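Side-chain contacts in penicillin binding protein 2X (Streptococcus thermophilus, PDB 5U47), which probably acts as a transpeptidase that cross-links peptidoglycan strands during septal cell-wall synthesis and is the kind of enzyme that beta-lactams inactivate by acylating an essential serine: residues A248-A253 and I258-Q263; Y541-T546 and N563-E568. The protein carries 1 engineered substitution. All blocks are in the same frame, centred on the assembly; numbering follows the deposited sequence.

Contact 1: residues A248-A253 and I258-Q263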
loop_
_atom_site.group_PDB
_atom_site.type_symbol
_atom_site.label_atom_id
_atom_site.label_comp_id
_atom_site.label_asym_id
_atom_site.label_seq_id
_atom_site.Cartn_x
_atom_site.Cartn_y
_atom_site.Cartn_z
ATOM N N ALA A 248 -7.947 8.638 1.398
ATOM C CA ALA A 248 -7.822 8.760 2.849
ATOM C C ALA A 248 -7.021 7.595 3.376
ATOM O O ALA A 248 -7.314 6.431 3.014
ATOM C CB ALA A 248 -9.173 8.769 3.495
ATOM N N THR A 249 -6.040 7.890 4.233
ATOM C CA THR A 249 -5.216 6.879 4.841
ATOM C C THR A 249 -4.935 7.210 6.297
ATOM O O THR A 249 -4.663 8.365 6.644
ATOM C CB THR A 249 -3.879 6.728 4.072
ATOM O OG1 THR A 249 -4.152 6.298 2.734
ATOM C CG2 THR A 249 -2.977 5.704 4.713
ATOM N N VAL A 250 -5.011 6.187 7.140
ATOM C CA VAL A 250 -4.692 6.310 8.561
ATOM C C VAL A 250 -3.414 5.499 8.820
ATOM O O VAL A 250 -3.317 4.333 8.426
ATOM C CB VAL A 250 -5.822 5.767 9.441
ATOM C CG1 VAL A 250 -5.459 5.879 10.938
ATOM C CG2 VAL A 250 -7.116 6.493 9.149
ATOM N N VAL A 251 -2.462 6.101 9.521
ATOM C CA VAL A 251 -1.173 5.474 9.811
ATOM C C VAL A 251 -0.868 5.566 11.288
ATOM O O VAL A 251 -1.190 6.574 11.944
ATOM C CB VAL A 251 -0.035 6.199 9.040
ATOM C CG1 VAL A 251 1.334 5.623 9.363
ATOM C CG2 VAL A 251 -0.277 6.118 7.527
ATOM N N ASN A 252 -0.241 4.519 11.812
ATOM C CA ASN A 252 0.228 4.501 13.197
ATOM C C ASN A 252 1.453 5.415 13.215
ATOM O O ASN A 252 2.462 5.153 12.549
ATOM C CB ASN A 252 0.590 3.076 13.636
ATOM C CG ASN A 252 1.077 3.010 15.074
ATOM O OD1 ASN A 252 1.888 3.829 15.514
ATOM N ND2 ASN A 252 0.577 2.034 15.811
ATOM N N ALA A 253 1.346 6.488 13.993
ATOM C CA ALA A 253 2.379 7.514 14.083
ATOM C C ALA A 253 3.693 7.057 14.641
ATOM O O ALA A 253 4.705 7.692 14.393
ATOM C CB ALA A 253 1.872 8.675 14.922
ATOM N N ILE A 258 0.187 1.028 8.066
ATOM C CA ILE A 258 -1.021 1.556 7.420
ATOM C C ILE A 258 -2.234 0.793 7.989
ATOM O O ILE A 258 -2.430 -0.376 7.691
ATOM C CB ILE A 258 -0.929 1.448 5.894
ATOM C CG1 ILE A 258 0.230 2.339 5.401
ATOM C CG2 ILE A 258 -2.245 1.844 5.243
ATOM C CD1 ILE A 258 0.647 2.102 3.957
ATOM N N LEU A 259 -3.045 1.489 8.777
ATOM C CA LEU A 259 -4.190 0.896 9.473
ATOM C C LEU A 259 -5.466 0.915 8.658
ATOM O O LEU A 259 -6.344 0.085 8.868
ATOM C CB LEU A 259 -4.402 1.591 10.808
ATOM C CG LEU A 259 -3.187 1.545 11.741
ATOM C CD1 LEU A 259 -3.417 2.321 13.027
ATOM C CD2 LEU A 259 -2.845 0.114 12.060
ATOM N N ALA A 260 -5.584 1.875 7.753
ATOM C CA ALA A 260 -6.713 1.913 6.860
ATOM C C ALA A 260 -6.377 2.759 5.657
ATOM O O ALA A 260 -5.669 3.759 5.771
ATOM C CB ALA A 260 -7.941 2.458 7.572
ATOM N N THR A 261 -6.861 2.365 4.486
ATOM C CA THR A 261 -6.570 3.150 3.291
ATOM C C THR A 261 -7.653 2.945 2.259
ATOM O O THR A 261 -8.090 1.827 2.034
ATOM C CB THR A 261 -5.166 2.828 2.723
ATOM O OG1 THR A 261 -4.846 3.747 1.674
ATOM C CG2 THR A 261 -5.050 1.402 2.229
ATOM N N THR A 262 -8.097 4.026 1.645
ATOM C CA THR A 262 -9.117 3.914 0.635
ATOM C C THR A 262 -9.038 5.046 -0.377
ATOM O O THR A 262 -8.382 6.081 -0.149
ATOM C CB THR A 262 -10.536 3.847 1.272
ATOM O OG1 THR A 262 -11.455 3.222 0.355
ATOM C CG2 THR A 262 -11.025 5.232 1.678
ATOM N N GLN A 263 -9.696 4.833 -1.508
ATOM C CA GLN A 263 -9.781 5.853 -2.527
ATOM C C GLN A 263 -11.130 5.793 -3.177
ATOM O O GLN A 263 -11.817 4.791 -3.068
ATOM C CB GLN A 263 -8.694 5.694 -3.579
ATOM C CG GLN A 263 -8.885 4.572 -4.582
ATOM C CD GLN A 263 -7.697 4.487 -5.529
ATOM O OE1 GLN A 263 -6.554 4.324 -5.094
ATOM N NE2 GLN A 263 -7.958 4.615 -6.814
#
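Ala248 and Thr262 face each other as a hydrogen-bonded pair in an antiparallel hairpin whose strands run at 172° to one another. The backbone carries most of this contact. Thr262 N reaches Ala248 O over 2.9 Å, and Ala248 N returns a bond to Thr262 O. Two residues on, Val250 N binds Ala260 O at 2.9 Å. Val250 O then takes two donors instead of one: Leu259 N at 2.9 Å, and Ala260 N in a weak bond. With Leu259 and Ala260 both set against Val250, this is a classic beta bulge, and beyond it the register has slipped by one, pairing Val251 with Ile258.

In the transpeptidase domain these are the first two strands of the antiparallel sheet, 258-264 lying at its margin within the chain and 245-252 next to it; the fold is that of the penicillin-binding proteins and serine beta-lactamases.

The polar side-chain contact lies in the non-hydrogen-bonded pair between Thr249 and Thr261. Their side chains lie side by side, and the OG1 atoms of Thr249 and Thr261 are hydrogen-bonded at 2.8 Å. Thr261 OG1 stands anti to its own backbone N (chi1 -172°), which brings it alongside the hydroxyl of Thr249, itself also bonded to Gln416.

Apolar groups divide between the two faces. On the face of the threonine pair, Thr249 CG2 meets Ile258 CG2 at 4.0 Å, and Val251 CG2 lies more loosely against Ile258 CG1. On the other, beside helix 224-241, Val250 CB sits 4.4 Å from Ala260 CB. At the bulge, Leu259 CD1 extends past Val251 to Asn252 CB, 4.1 Å away.

Contact 2: residues Y541-T546 and N563-E568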
loop_
_atom_site.group_PDB
_atom_site.type_symbol
_atom_site.label_atom_id
_atom_site.label_comp_id
_atom_site.label_asym_id
_atom_site.label_seq_id
_atom_site.Cartn_x
_atom_site.Cartn_y
_atom_site.Cartn_z
ATOM N N TYR A 541 -1.793 8.490 16.012
ATOM C CA TYR A 541 -2.278 8.299 14.660
ATOM C C TYR A 541 -2.090 9.542 13.774
ATOM O O TYR A 541 -2.127 10.698 14.246
ATOM C CB TYR A 541 -3.780 7.891 14.673
ATOM C CG TYR A 541 -4.006 6.683 15.531
ATOM C CD1 TYR A 541 -3.562 5.420 15.129
ATOM C CD2 TYR A 541 -4.570 6.800 16.782
ATOM C CE1 TYR A 541 -3.711 4.316 15.952
ATOM C CE2 TYR A 541 -4.712 5.705 17.606
ATOM C CZ TYR A 541 -4.286 4.477 17.196
ATOM O OH TYR A 541 -4.449 3.415 18.043
ATOM N N ILE A 542 -1.860 9.268 12.491
ATOM C CA ILE A 542 -1.754 10.269 11.447
ATOM C C ILE A 542 -2.861 9.917 10.447
ATOM O O ILE A 542 -3.066 8.733 10.117
ATOM C CB ILE A 542 -0.433 10.168 10.642
ATOM C CG1 ILE A 542 0.789 10.341 11.539
ATOM C CG2 ILE A 542 -0.393 11.223 9.529
ATOM C CD1 ILE A 542 2.075 9.846 10.881
ATOM N N MET A 543 -3.559 10.930 9.965
ATOM C CA MET A 543 -4.547 10.730 8.918
ATOM C C MET A 543 -4.312 11.757 7.818
ATOM O O MET A 543 -4.057 12.936 8.093
ATOM C CB MET A 543 -5.960 10.823 9.470
ATOM C CG MET A 543 -7.008 10.454 8.448
ATOM S SD MET A 543 -8.626 10.244 9.209
ATOM C CE MET A 543 -9.505 9.571 7.808
ATOM N N TYR A 544 -4.402 11.313 6.575
ATOM C CA TYR A 544 -4.204 12.185 5.409
ATOM C C TYR A 544 -5.354 11.977 4.451
ATOM O O TYR A 544 -5.640 10.836 4.053
ATOM C CB TYR A 544 -2.864 11.856 4.759
ATOM C CG TYR A 544 -2.478 12.644 3.528
ATOM C CD1 TYR A 544 -2.506 14.035 3.520
ATOM C CD2 TYR A 544 -1.946 12.011 2.423
ATOM C CE1 TYR A 544 -2.092 14.759 2.411
ATOM C CE2 TYR A 544 -1.540 12.730 1.302
ATOM C CZ TYR A 544 -1.603 14.102 1.306
ATOM O OH TYR A 544 -1.195 14.820 0.196
ATOM N N VAL A 545 -6.003 13.076 4.068
ATOM C CA VAL A 545 -7.167 13.037 3.191
ATOM C C VAL A 545 -6.988 13.999 2.046
ATOM O O VAL A 545 -6.481 15.108 2.258
ATOM C CB VAL A 545 -8.441 13.412 3.981
ATOM C CG1 VAL A 545 -9.676 13.388 3.090
ATOM C CG2 VAL A 545 -8.617 12.472 5.154
ATOM N N THR A 546 -7.393 13.582 0.841
ATOM C CA THR A 546 -7.332 14.419 -0.346
ATOM C C THR A 546 -8.626 14.258 -1.152
ATOM O O THR A 546 -9.268 13.227 -1.092
ATOM C CB THR A 546 -6.155 14.056 -1.293
ATOM O OG1 THR A 546 -6.454 12.853 -2.025
ATOM C CG2 THR A 546 -4.820 13.887 -0.523
ATOM N N ASN A 563 -12.744 13.508 11.726
ATOM C CA ASN A 563 -13.195 13.424 13.131
ATOM C C ASN A 563 -13.662 12.040 13.583
ATOM O O ASN A 563 -13.125 11.508 14.551
ATOM C CB ASN A 563 -14.293 14.492 13.468
ATOM C CG ASN A 563 -13.837 15.923 13.202
ATOM O OD1 ASN A 563 -12.932 16.153 12.418
ATOM N ND2 ASN A 563 -14.483 16.890 13.848
ATOM N N PRO A 564 -14.662 11.457 12.898
ATOM C CA PRO A 564 -15.135 10.162 13.394
ATOM C C PRO A 564 -14.131 9.014 13.218
ATOM O O PRO A 564 -14.105 8.101 14.034
ATOM C CB PRO A 564 -16.434 9.939 12.621
ATOM C CG PRO A 564 -16.350 10.809 11.423
ATOM C CD PRO A 564 -15.431 11.930 11.731
ATOM N N VAL A 565 -13.303 9.066 12.182
ATOM C CA VAL A 565 -12.324 7.997 11.937
ATOM C C VAL A 565 -11.233 8.033 12.992
ATOM O O VAL A 565 -10.918 6.998 13.582
ATOM C CB VAL A 565 -11.765 8.067 10.504
ATOM C CG1 VAL A 565 -10.617 7.042 10.308
ATOM C CG2 VAL A 565 -12.901 7.804 9.521
ATOM N N LEU A 566 -10.674 9.209 13.271
ATOM C CA LEU A 566 -9.670 9.312 14.343
ATOM C C LEU A 566 -10.244 9.006 15.721
ATOM O O LEU A 566 -9.536 8.451 16.566
ATOM C CB LEU A 566 -8.967 10.675 14.348
ATOM C CG LEU A 566 -8.002 10.879 13.199
ATOM C CD1 LEU A 566 -7.351 12.233 13.303
ATOM C CD2 LEU A 566 -6.939 9.782 13.167
ATOM N N GLU A 567 -11.506 9.366 15.964
ATOM C CA GLU A 567 -12.149 9.030 17.237
ATOM C C GLU A 567 -12.328 7.510 17.334
ATOM O O GLU A 567 -12.127 6.925 18.401
ATOM C CB GLU A 567 -13.483 9.766 17.435
ATOM C CG GLU A 567 -13.277 11.213 17.856
ATOM C CD GLU A 567 -14.557 11.963 18.148
ATOM O OE1 GLU A 567 -15.651 11.509 17.733
ATOM O OE2 GLU A 567 -14.461 13.013 18.816
ATOM N N GLU A 568 -12.686 6.877 16.214
ATOM C CA GLU A 568 -12.839 5.424 16.197
ATOM C C GLU A 568 -11.489 4.778 16.473
ATOM O O GLU A 568 -11.410 3.844 17.253
ATOM C CB GLU A 568 -13.388 4.929 14.854
ATOM C CG GLU A 568 -13.799 3.449 14.855
ATOM C CD GLU A 568 -14.999 3.142 15.754
ATOM O OE1 GLU A 568 -15.714 4.084 16.189
ATOM O OE2 GLU A 568 -15.235 1.943 16.024
#
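Strand 541-546 and helix 563-568 run nearly antiparallel, with their short axes at 157° and 9.8 Å apart at closest approach, and side chains alone make the contact between them, with no hydrogen bond across it. This is helix-on-sheet packing in the transpeptidase domain: the helix 558-572 lies over one face of its antiparallel sheet, as in the penicillin-binding protein and beta-lactamase fold.

Alternation along the strand selects the residues that take part. Tyr541 and Met543 direct their CB atoms toward the helix, whereas Ile542, between them, turns to the opposite face and meets Ser427 of helix 416-427.

Leu566 bridges the two strand residues with a single methyl. Leu566 CD2 rests against Tyr541 CB at 4.0 Å and against Met543 CB at the same distance, so it is the base of the tyrosine side chain, not the ring, that meets the leucine. The CG of Leu566 also lies beside the thioether, 4.1 Å from Met543 SD.

Met543 provides the longer reach. With CG anti to the backbone N (chi1 -173°) and the chain extended from there to the methyl, it rises from the sheet and crosses Val565 at about a right angle. Leu230 of helix 224-241 also packs on this methionine, and Phe229 of the same helix on Val565, placing the pair where two helices meet over the sheet. The sulfur passes alongside the valine branch, Met543 SD lying 3.9 Å from Val565 CG1, and the terminal methyl goes a little closer, with Met543 CE 3.7 Å from that same CG1.

The two contacts share one sheet, their centres about 8 Å apart. Strand 245-252 of contact 1 lies next to strand 541-548 of contact 2, and backbone bonds join them directly: Val251 N lies 2.8 Å from Ile542 O, and Tyr544 N lies 3.0 Å from Thr249 O. Side chains meet as well, for Leu259 CD1 at the bulge touches Tyr541 CE1 at 3.6 Å. Contact 1 thus builds the sheet outward from that shared seam, and contact 2 covers it with a helix. Strand 503-510, at the far margin of the sheet, carries Lys505 of a KSG-type motif, which with Ser295 and Lys298 probably belongs to the active site.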